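Succinoglycan biosynthesis protein (Bacillus cereus ATCC 14579, PDB 2QGM) is of unproven function but probably acts as a hydrolase related to the erythromycin esterases, with a suggested link to succinoglycan biosynthesis. Local coordinates at residues Val337-Thr342 and Phe430-His435; Ser47-Leu52 and Lys384-Asp389; Asn122-Thr127 and Trp151-Asn156. All blocks are in the same frame, centred on the assembly; numbering follows the deposited sequence.

Contact 1. Residues Val337-Thr342 and Phe430-His435; sequences VTIGST and FDIIFH
Four main backbone hydrogen bonds join the strands, which run parallel with Ile339 beside Ile432 and Gly340 beside Ile433. Thr338 O takes Ile432 N at 2.9 Å, nearly along the C=O axis. Gly340 N gives a 2.7 Å bond to Ile432 O, and Gly340 O takes Phe434 N. Thr342 N reaches Phe434 O from above the carbonyl plane. The pairing lies within the large mixed sheet of an alpha/beta fold. Strand 336-344 bonds to strand 76-79, through Val337 and Ile339.

Asp431 CG is anti to its carbonyl carbon (chi1 -66°). Asp431 OD2 accepts Thr338 N at 3.0 Å with its anti lone pair, while Asp431 OD1 forms a salt bridge with Lys312. Thr338 OG1, in the crowded position between N and carbonyl carbon, accepts Asp431 N at 3.0 Å. Thr342 OG1 meets the edge of the His435 ring, 2.8 Å from ND1; either may donate. A water bonds Ser341 OG and donates to Thr342 O and Phe434 O.

Gly340 CA lies over one face of the Phe430 ring, 3.6 Å from the centroid, a CH-pi contact. Ser341 CA sits over a face of the Phe434 ring. Ile339 CG2 meets that ring's edge, 3.7 Å from Phe434 CD2.

Contact 2. Residues Ser47-Leu52 and Lys384-Asp389; sequences SQANPL and KMFLLD
Leu52 has the largest share of the contact. Leu52 CB lies 4.0 Å from Met385 CB, beside the Met385 carbonyl. Leu52 CG is anti to the carbonyl carbon (chi1 -62°) and passes over the strand backbone, 3.9 Å from Phe386 CA. There the branch divides. CD1 rests beside Leu387 CG and the Phe386 carbonyl carbon. Leu52 CD2 is the closer methyl, 3.7 Å from Leu387 CG, and it also touches Leu387 CD1. The two leucines cross at about a right angle. Met70 of helix 65-71 also packs on Leu387.

The backbone fixes this placement. Leu52 N gives a straight 2.8 Å bond to Met385 O, though it approaches from well above the carbonyl plane. Asn50 and Leu387 form a hydrogen-bonded antiparallel pair. Asn50 N reaches Leu387 O at 3.0 Å in the carbonyl plane, and Leu387 N returns a 2.8 Å bond to Asn50 O. Pro51 and Phe386 form the next, non-hydrogen-bonded pair.

Ala49 CB sits 3.6 Å from Phe386 CD2, meeting the ring obliquely. Leu388 CD1 turns to Ala49 CA. At the far end a water donates to Gln48 O and accepts from Asp389 N, where the direct pairing has ended. Strand 385-389 continues the sheet by bonding to strand 432-439. The arrangement is a short antiparallel edge strand, formed by the N-terminal segment and closing one side of the mixed sheet of an alpha/beta fold.

Contact 3. Residues Asn122-Thr127 and Trp151-Asn156; sequences NEYIQT and WMKDYN
Tyr124 CG is anti to its backbone N (chi1 180°), and Lys153 CG is likewise anti to its own. These torsions send both side chains along the same flank of the helix pair. The lysine chain then bends at chi3 (70°), which brings its ammonium group back to the phenol. Lys153 NZ donates to Tyr124 OH at 3.0 Å. Before that bend the lysine methylenes pack on the tyrosine. Lys153 CG lies 3.6 Å from Tyr124 O. Lys153 CD lies 3.6 Å from Tyr124 CZ, approaching the ring obliquely. The ammonium charge would probably polarise the phenol oxygen. Pro132 and Ile149 also pack on Tyr124.

Ile125 fills the middle of the contact. Its CG1 takes the crowded position between N and carbonyl carbon, so CG2 is anti to the carbonyl carbon. Ile125 CG2 lies 3.9 Å from Met152 CB, and the two side chains run side by side in the same direction. The selenomethionine tip of Met152 leads on from there, and its side chain also touches Val97 of helix 87-104. Backbones come close here: Ile125 CA is 3.9 Å from Lys153 CA. The axes of segments 122-127 and 151-156 come within 7.6 Å, at 44° to each other.

At the C-terminal end of helix 115-127, Asn156 CB sits 3.1 Å from Ile125 O. One water lies between Ile125 O and Lys153 O, and a second between Gln126 O and Asn156 O.

Asn122 bonds Gln166 and the backbone of Phe167, tying helix 115-127 to strand 166-171. Strands 108-111 and 166-171 are parallel neighbours, and both helices lie between them in sequence. The contact is thus helix-on-helix packing within a beta-alpha-beta crossover at one side of the sheet.

From the N terminus, residues 47-52 come first and pair with 384-389, so contact 2 closes a loop of 331 residues. Contact 3 opens and closes within that loop, spanning only 23 residues. Contact 1 starts later at 337-342. Its partner 430-435 follows 384-389, so contacts 1 and 2 cross along the chain. They also touch in space: strands 385-389 and 432-439 are neighbours, with probable hydrogen bonds from His435 N to Phe386 O and from Leu388 N to Ile433 O. Together they build one side of the sheet. Contact 3 belongs to helices near the opposite outermost strand, its centre about 32 Å from that of contact 2.

Contact 1. Residues Val337-Thr342 and Phe430-His435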
loop_
_atom_site.group_PDB
_atom_site.type_symbol
_atom_site.label_atom_id
_atom_site.label_comp_id
_atom_site.label_asym_id
_atom_site.label_seq_id
_atom_site.Cartn_x
_atom_site.Cartn_y
_atom_site.Cartn_z
ATOM N N VAL A 337 -11.037 6.032 -4.022
ATOM C CA VAL A 337 -11.808 5.678 -2.837
ATOM C C VAL A 337 -10.860 5.034 -1.831
ATOM O O VAL A 337 -10.023 4.208 -2.196
ATOM C CB VAL A 337 -12.945 4.680 -3.177
ATOM C CG1 VAL A 337 -13.538 4.117 -1.901
ATOM C CG2 VAL A 337 -14.036 5.383 -3.981
ATOM N N THR A 338 -10.989 5.426 -0.567
ATOM C CA THR A 338 -10.143 4.896 0.498
ATOM C C THR A 338 -10.883 3.998 1.462
ATOM O O THR A 338 -11.916 4.378 2.007
ATOM C CB THR A 338 -9.502 6.022 1.339
ATOM O OG1 THR A 338 -10.508 6.963 1.734
ATOM C CG2 THR A 338 -8.425 6.723 0.552
ATOM N N ILE A 339 -10.334 2.807 1.677
ATOM C CA ILE A 339 -10.911 1.831 2.592
ATOM C C ILE A 339 -9.893 1.555 3.690
ATOM O O ILE A 339 -8.923 0.827 3.472
ATOM C CB ILE A 339 -11.212 0.508 1.872
ATOM C CG1 ILE A 339 -12.084 0.791 0.650
ATOM C CG2 ILE A 339 -11.888 -0.476 2.834
ATOM C CD1 ILE A 339 -12.384 -0.423 -0.191
ATOM N N GLY A 340 -10.118 2.136 4.863
ATOM C CA GLY A 340 -9.213 1.946 5.983
ATOM C C GLY A 340 -9.473 0.661 6.752
ATOM O O GLY A 340 -10.566 0.095 6.688
ATOM N N SER A 341 -8.463 0.209 7.486
ATOM C CA SER A 341 -8.549 -1.010 8.281
ATOM C C SER A 341 -8.584 -0.694 9.769
ATOM O O SER A 341 -7.752 0.065 10.266
ATOM C CB SER A 341 -7.339 -1.903 7.995
ATOM O OG SER A 341 -7.176 -2.899 8.993
ATOM N N THR A 342 -9.550 -1.275 10.476
ATOM C CA THR A 342 -9.656 -1.060 11.910
ATOM C C THR A 342 -9.820 -2.377 12.660
ATOM O O THR A 342 -10.427 -3.325 12.163
ATOM C CB THR A 342 -10.855 -0.124 12.284
ATOM O OG1 THR A 342 -12.078 -0.634 11.734
ATOM C CG2 THR A 342 -10.624 1.284 11.756
ATOM N N PHE A 430 -10.661 8.099 6.138
ATOM C CA PHE A 430 -11.201 7.027 5.310
ATOM C C PHE A 430 -12.650 7.191 4.854
ATOM O O PHE A 430 -13.524 7.572 5.638
ATOM C CB PHE A 430 -11.092 5.698 6.070
ATOM C CG PHE A 430 -9.761 5.482 6.762
ATOM C CD1 PHE A 430 -8.570 5.442 6.037
ATOM C CD2 PHE A 430 -9.709 5.273 8.143
ATOM C CE1 PHE A 430 -7.351 5.193 6.672
ATOM C CE2 PHE A 430 -8.495 5.022 8.788
ATOM C CZ PHE A 430 -7.310 4.981 8.051
ATOM N N ASP A 431 -12.912 6.878 3.588
ATOM C CA ASP A 431 -14.271 6.958 3.057
ATOM C C ASP A 431 -15.038 5.766 3.629
ATOM O O ASP A 431 -16.197 5.882 4.035
ATOM C CB ASP A 431 -14.267 6.844 1.524
ATOM C CG ASP A 431 -13.580 8.015 0.842
ATOM O OD1 ASP A 431 -13.903 9.172 1.174
ATOM O OD2 ASP A 431 -12.726 7.778 -0.042
ATOM N N ILE A 432 -14.349 4.629 3.655
ATOM C CA ILE A 432 -14.888 3.355 4.102
ATOM C C ILE A 432 -13.892 2.662 5.021
ATOM O O ILE A 432 -12.690 2.902 4.942
ATOM C CB ILE A 432 -15.117 2.427 2.875
ATOM C CG1 ILE A 432 -16.071 3.088 1.894
ATOM C CG2 ILE A 432 -15.674 1.070 3.306
ATOM C CD1 ILE A 432 -16.030 2.480 0.512
ATOM N N ILE A 433 -14.397 1.816 5.906
ATOM C CA ILE A 433 -13.519 1.050 6.773
ATOM C C ILE A 433 -14.055 -0.365 6.870
ATOM O O ILE A 433 -15.250 -0.603 6.684
ATOM C CB ILE A 433 -13.433 1.617 8.229
ATOM C CG1 ILE A 433 -14.816 1.616 8.884
ATOM C CG2 ILE A 433 -12.837 3.009 8.216
ATOM C CD1 ILE A 433 -14.760 1.789 10.384
ATOM N N PHE A 434 -13.155 -1.317 7.087
ATOM C CA PHE A 434 -13.568 -2.694 7.320
ATOM C C PHE A 434 -13.000 -3.000 8.691
ATOM O O PHE A 434 -11.793 -2.905 8.930
ATOM C CB PHE A 434 -13.080 -3.684 6.236
ATOM C CG PHE A 434 -11.580 -3.847 6.134
ATOM C CD1 PHE A 434 -10.933 -4.934 6.729
ATOM C CD2 PHE A 434 -10.828 -2.954 5.381
ATOM C CE1 PHE A 434 -9.556 -5.128 6.566
ATOM C CE2 PHE A 434 -9.456 -3.139 5.214
ATOM C CZ PHE A 434 -8.818 -4.225 5.803
ATOM N N HIS A 435 -13.902 -3.312 9.611
ATOM C CA HIS A 435 -13.521 -3.596 10.977
ATOM C C HIS A 435 -13.478 -5.085 11.277
ATOM O O HIS A 435 -14.336 -5.847 10.823
ATOM C CB HIS A 435 -14.503 -2.915 11.942
ATOM C CG HIS A 435 -14.085 -2.980 13.374
ATOM N ND1 HIS A 435 -13.015 -2.265 13.871
ATOM C CD2 HIS A 435 -14.571 -3.697 14.418
ATOM C CE1 HIS A 435 -12.859 -2.539 15.152
ATOM N NE2 HIS A 435 -13.793 -3.408 15.509
HETATM O O HOH W 1 -9.436 -4.307 9.631
#

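Contact 2. Residues Ser47-Leu52 and Lys384-Asp389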
loop_
_atom_site.group_PDB
_atom_site.type_symbol
_atom_site.label_atom_id
_atom_site.label_comp_id
_atom_site.label_asym_id
_atom_site.label_seq_id
_atom_site.Cartn_x
_atom_site.Cartn_y
_atom_site.Cartn_z
ATOM N N SER A 47 -26.708 -0.153 12.974
ATOM C CA SER A 47 -27.816 -0.069 12.033
ATOM C C SER A 47 -27.389 0.299 10.616
ATOM O O SER A 47 -28.050 -0.052 9.642
ATOM C CB SER A 47 -28.844 0.951 12.532
ATOM O OG SER A 47 -29.897 1.109 11.596
ATOM N N GLN A 48 -26.273 1.003 10.499
ATOM C CA GLN A 48 -25.799 1.428 9.190
ATOM C C GLN A 48 -24.628 0.616 8.649
ATOM O O GLN A 48 -24.184 0.840 7.521
ATOM C CB GLN A 48 -25.448 2.915 9.259
ATOM C CG GLN A 48 -26.663 3.782 9.587
ATOM C CD GLN A 48 -26.322 5.243 9.775
ATOM O OE1 GLN A 48 -26.131 5.714 10.902
ATOM N NE2 GLN A 48 -26.244 5.973 8.673
ATOM N N ALA A 49 -24.150 -0.340 9.439
ATOM C CA ALA A 49 -23.029 -1.181 9.026
ATOM C C ALA A 49 -23.501 -2.385 8.195
ATOM O O ALA A 49 -24.663 -2.785 8.274
ATOM C CB ALA A 49 -22.258 -1.667 10.273
ATOM N N ASN A 50 -22.598 -2.933 7.383
ATOM C CA ASN A 50 -22.890 -4.112 6.573
ATOM C C ASN A 50 -21.941 -5.183 7.087
ATOM O O ASN A 50 -20.738 -5.142 6.816
ATOM C CB ASN A 50 -22.621 -3.839 5.094
ATOM C CG ASN A 50 -23.521 -2.763 4.535
ATOM O OD1 ASN A 50 -24.730 -2.965 4.370
ATOM N ND2 ASN A 50 -22.945 -1.606 4.249
ATOM N N PRO A 51 -22.460 -6.152 7.852
ATOM C CA PRO A 51 -21.609 -7.210 8.393
ATOM C C PRO A 51 -20.963 -8.153 7.388
ATOM O O PRO A 51 -21.536 -8.479 6.345
ATOM C CB PRO A 51 -22.541 -7.942 9.348
ATOM C CG PRO A 51 -23.858 -7.838 8.655
ATOM C CD PRO A 51 -23.875 -6.387 8.200
ATOM N N LEU A 52 -19.753 -8.586 7.723
ATOM C CA LEU A 52 -19.009 -9.521 6.894
ATOM C C LEU A 52 -19.110 -10.882 7.579
ATOM O O LEU A 52 -19.055 -10.981 8.810
ATOM C CB LEU A 52 -17.552 -9.067 6.778
ATOM C CG LEU A 52 -17.385 -7.695 6.111
ATOM C CD1 LEU A 52 -15.924 -7.302 6.152
ATOM C CD2 LEU A 52 -17.905 -7.732 4.682
ATOM N N LYS A 384 -18.829 -9.058 14.548
ATOM C CA LYS A 384 -17.406 -9.356 14.693
ATOM C C LYS A 384 -16.602 -8.697 13.575
ATOM O O LYS A 384 -15.455 -8.312 13.775
ATOM C CB LYS A 384 -17.177 -10.867 14.682
ATOM C CG LYS A 384 -17.580 -11.564 15.977
ATOM C CD LYS A 384 -17.674 -13.064 15.760
ATOM C CE LYS A 384 -17.845 -13.807 17.071
ATOM N NZ LYS A 384 -18.935 -13.223 17.895
HETATM N N MSE A 385 -17.211 -8.573 12.398
HETATM C CA MSE A 385 -16.562 -7.941 11.249
HETATM C C MSE A 385 -17.602 -7.226 10.408
HETATM O O MSE A 385 -18.700 -7.737 10.202
HETATM C CB MSE A 385 -15.877 -8.979 10.373
HETATM C CG MSE A 385 -14.890 -9.845 11.093
HETATM SE SE MSE A 385 -14.216 -11.127 9.858
HETATM C CE MSE A 385 -15.683 -12.367 9.849
ATOM N N PHE A 386 -17.260 -6.046 9.907
ATOM C CA PHE A 386 -18.205 -5.310 9.099
ATOM C C PHE A 386 -17.587 -4.175 8.293
ATOM O O PHE A 386 -16.466 -3.736 8.566
ATOM C CB PHE A 386 -19.323 -4.738 9.974
ATOM C CG PHE A 386 -18.844 -3.853 11.087
ATOM C CD1 PHE A 386 -18.429 -4.403 12.301
ATOM C CD2 PHE A 386 -18.834 -2.466 10.936
ATOM C CE1 PHE A 386 -18.015 -3.588 13.355
ATOM C CE2 PHE A 386 -18.420 -1.637 11.982
ATOM C CZ PHE A 386 -18.010 -2.199 13.197
ATOM N N LEU A 387 -18.327 -3.729 7.281
ATOM C CA LEU A 387 -17.915 -2.621 6.438
ATOM C C LEU A 387 -18.739 -1.445 6.901
ATOM O O LEU A 387 -19.889 -1.612 7.307
ATOM C CB LEU A 387 -18.262 -2.877 4.971
ATOM C CG LEU A 387 -17.600 -4.051 4.266
ATOM C CD1 LEU A 387 -18.322 -4.339 2.962
ATOM C CD2 LEU A 387 -16.148 -3.718 4.017
ATOM N N LEU A 388 -18.159 -0.256 6.834
ATOM C CA LEU A 388 -18.869 0.951 7.221
ATOM C C LEU A 388 -18.510 2.055 6.229
ATOM O O LEU A 388 -17.342 2.411 6.097
ATOM C CB LEU A 388 -18.475 1.366 8.644
ATOM C CG LEU A 388 -19.305 2.510 9.218
ATOM C CD1 LEU A 388 -20.742 2.024 9.329
ATOM C CD2 LEU A 388 -18.779 2.960 10.584
ATOM N N ASP A 389 -19.509 2.576 5.517
ATOM C CA ASP A 389 -19.281 3.662 4.550
ATOM C C ASP A 389 -19.453 4.964 5.328
ATOM O O ASP A 389 -20.572 5.409 5.565
ATOM C CB ASP A 389 -20.307 3.600 3.402
ATOM C CG ASP A 389 -20.010 4.605 2.279
ATOM O OD1 ASP A 389 -19.303 5.604 2.528
ATOM O OD2 ASP A 389 -20.496 4.389 1.151
HETATM O O HOH W 2 -22.257 1.512 5.724
#

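Contact 3. Residues Asn122-Thr127 and Trp151-Asn156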
loop_
_atom_site.group_PDB
_atom_site.type_symbol
_atom_site.label_atom_id
_atom_site.label_comp_id
_atom_site.label_asym_id
_atom_site.label_seq_id
_atom_site.Cartn_x
_atom_site.Cartn_y
_atom_site.Cartn_z
ATOM N N ASN A 122 6.025 -9.554 -10.100
ATOM C CA ASN A 122 5.203 -9.513 -11.298
ATOM C C ASN A 122 5.619 -10.663 -12.200
ATOM O O ASN A 122 4.776 -11.334 -12.780
ATOM C CB ASN A 122 5.332 -8.177 -12.039
ATOM C CG ASN A 122 4.181 -7.943 -13.004
ATOM O OD1 ASN A 122 3.076 -8.449 -12.797
ATOM N ND2 ASN A 122 4.426 -7.163 -14.052
ATOM N N GLU A 123 6.920 -10.916 -12.299
ATOM C CA GLU A 123 7.389 -12.019 -13.130
ATOM C C GLU A 123 6.827 -13.320 -12.569
ATOM O O GLU A 123 6.443 -14.214 -13.325
ATOM C CB GLU A 123 8.918 -12.076 -13.145
ATOM C CG GLU A 123 9.475 -13.115 -14.106
ATOM C CD GLU A 123 10.991 -13.109 -14.162
ATOM O OE1 GLU A 123 11.574 -12.006 -14.219
ATOM O OE2 GLU A 123 11.599 -14.204 -14.147
ATOM N N TYR A 124 6.771 -13.423 -11.244
ATOM C CA TYR A 124 6.230 -14.616 -10.602
ATOM C C TYR A 124 4.765 -14.847 -10.969
ATOM O O TYR A 124 4.374 -15.965 -11.331
ATOM C CB TYR A 124 6.319 -14.524 -9.078
ATOM C CG TYR A 124 5.761 -15.766 -8.413
ATOM C CD1 TYR A 124 6.475 -16.954 -8.422
ATOM C CD2 TYR A 124 4.479 -15.775 -7.861
ATOM C CE1 TYR A 124 5.939 -18.125 -7.904
ATOM C CE2 TYR A 124 3.925 -16.949 -7.343
ATOM C CZ TYR A 124 4.669 -18.124 -7.368
ATOM O OH TYR A 124 4.163 -19.303 -6.859
ATOM N N ILE A 125 3.947 -13.802 -10.856
ATOM C CA ILE A 125 2.529 -13.959 -11.163
ATOM C C ILE A 125 2.225 -14.049 -12.662
ATOM O O ILE A 125 1.100 -14.365 -13.037
ATOM C CB ILE A 125 1.660 -12.839 -10.504
ATOM C CG1 ILE A 125 1.948 -11.474 -11.124
ATOM C CG2 ILE A 125 1.926 -12.798 -9.005
ATOM C CD1 ILE A 125 0.858 -10.454 -10.807
ATOM N N GLN A 126 3.215 -13.786 -13.512
ATOM C CA GLN A 126 3.008 -13.888 -14.960
ATOM C C GLN A 126 3.496 -15.243 -15.483
ATOM O O GLN A 126 2.854 -15.845 -16.337
ATOM C CB GLN A 126 3.764 -12.792 -15.723
ATOM C CG GLN A 126 3.473 -11.378 -15.275
ATOM C CD GLN A 126 2.043 -10.940 -15.513
ATOM O OE1 GLN A 126 1.572 -9.994 -14.883
ATOM N NE2 GLN A 126 1.348 -11.607 -16.431
ATOM N N THR A 127 4.621 -15.723 -14.952
ATOM C CA THR A 127 5.211 -16.974 -15.420
ATOM C C THR A 127 5.397 -18.081 -14.387
ATOM O O THR A 127 5.660 -19.228 -14.752
ATOM C CB THR A 127 6.578 -16.704 -16.069
ATOM O OG1 THR A 127 7.484 -16.189 -15.088
ATOM C CG2 THR A 127 6.433 -15.687 -17.191
ATOM N N TRP A 151 -2.538 -16.981 -5.569
ATOM C CA TRP A 151 -3.824 -16.863 -6.247
ATOM C C TRP A 151 -3.680 -15.984 -7.488
ATOM O O TRP A 151 -4.248 -16.267 -8.544
ATOM C CB TRP A 151 -4.880 -16.245 -5.331
ATOM C CG TRP A 151 -6.093 -15.845 -6.102
ATOM C CD1 TRP A 151 -7.026 -16.675 -6.639
ATOM C CD2 TRP A 151 -6.426 -14.521 -6.550
ATOM N NE1 TRP A 151 -7.917 -15.959 -7.403
ATOM C CE2 TRP A 151 -7.570 -14.634 -7.365
ATOM C CE3 TRP A 151 -5.864 -13.254 -6.344
ATOM C CZ2 TRP A 151 -8.164 -13.527 -7.981
ATOM C CZ3 TRP A 151 -6.457 -12.152 -6.958
ATOM C CH2 TRP A 151 -7.594 -12.301 -7.765
HETATM N N MSE A 152 -2.925 -14.901 -7.360
HETATM C CA MSE A 152 -2.717 -13.994 -8.487
HETATM C C MSE A 152 -2.078 -14.751 -9.657
HETATM O O MSE A 152 -2.460 -14.570 -10.819
HETATM C CB MSE A 152 -1.825 -12.821 -8.065
HETATM C CG MSE A 152 -2.456 -11.917 -7.017
HETATM SE SE MSE A 152 -1.364 -10.389 -6.607
HETATM C CE MSE A 152 -2.714 -9.347 -5.679
ATOM N N LYS A 153 -1.107 -15.607 -9.343
ATOM C CA LYS A 153 -0.438 -16.404 -10.367
ATOM C C LYS A 153 -1.485 -17.337 -11.000
ATOM O O LYS A 153 -1.542 -17.475 -12.223
ATOM C CB LYS A 153 0.690 -17.228 -9.739
ATOM C CG LYS A 153 1.497 -18.036 -10.739
ATOM C CD LYS A 153 2.460 -19.003 -10.054
ATOM C CE LYS A 153 1.719 -20.143 -9.373
ATOM N NZ LYS A 153 2.653 -21.100 -8.703
ATOM N N ASP A 154 -2.325 -17.953 -10.168
ATOM C CA ASP A 154 -3.367 -18.856 -10.676
ATOM C C ASP A 154 -4.339 -18.111 -11.588
ATOM O O ASP A 154 -4.692 -18.608 -12.654
ATOM C CB ASP A 154 -4.170 -19.499 -9.536
ATOM C CG ASP A 154 -3.344 -20.444 -8.685
ATOM O OD1 ASP A 154 -2.301 -20.943 -9.164
ATOM O OD2 ASP A 154 -3.752 -20.699 -7.530
ATOM N N TYR A 155 -4.769 -16.924 -11.163
ATOM C CA TYR A 155 -5.702 -16.124 -11.953
ATOM C C TYR A 155 -5.085 -15.839 -13.327
ATOM O O TYR A 155 -5.725 -16.035 -14.360
ATOM C CB TYR A 155 -6.033 -14.805 -11.229
ATOM C CG TYR A 155 -7.049 -13.930 -11.959
ATOM C CD1 TYR A 155 -8.424 -14.102 -11.773
ATOM C CD2 TYR A 155 -6.633 -12.972 -12.885
ATOM C CE1 TYR A 155 -9.354 -13.344 -12.502
ATOM C CE2 TYR A 155 -7.555 -12.209 -13.614
ATOM C CZ TYR A 155 -8.909 -12.402 -13.418
ATOM O OH TYR A 155 -9.810 -11.656 -14.146
ATOM N N ASN A 156 -3.827 -15.403 -13.333
ATOM C CA ASN A 156 -3.121 -15.097 -14.574
ATOM C C ASN A 156 -2.846 -16.337 -15.420
ATOM O O ASN A 156 -2.617 -16.239 -16.626
ATOM C CB ASN A 156 -1.789 -14.396 -14.266
ATOM C CG ASN A 156 -1.963 -12.928 -13.926
ATOM O OD1 ASN A 156 -1.005 -12.249 -13.551
ATOM N ND2 ASN A 156 -3.179 -12.428 -14.060
HETATM O O HOH W 3 0.453 -16.857 -14.072
HETATM O O HOH W 4 0.247 -16.266 -17.073
#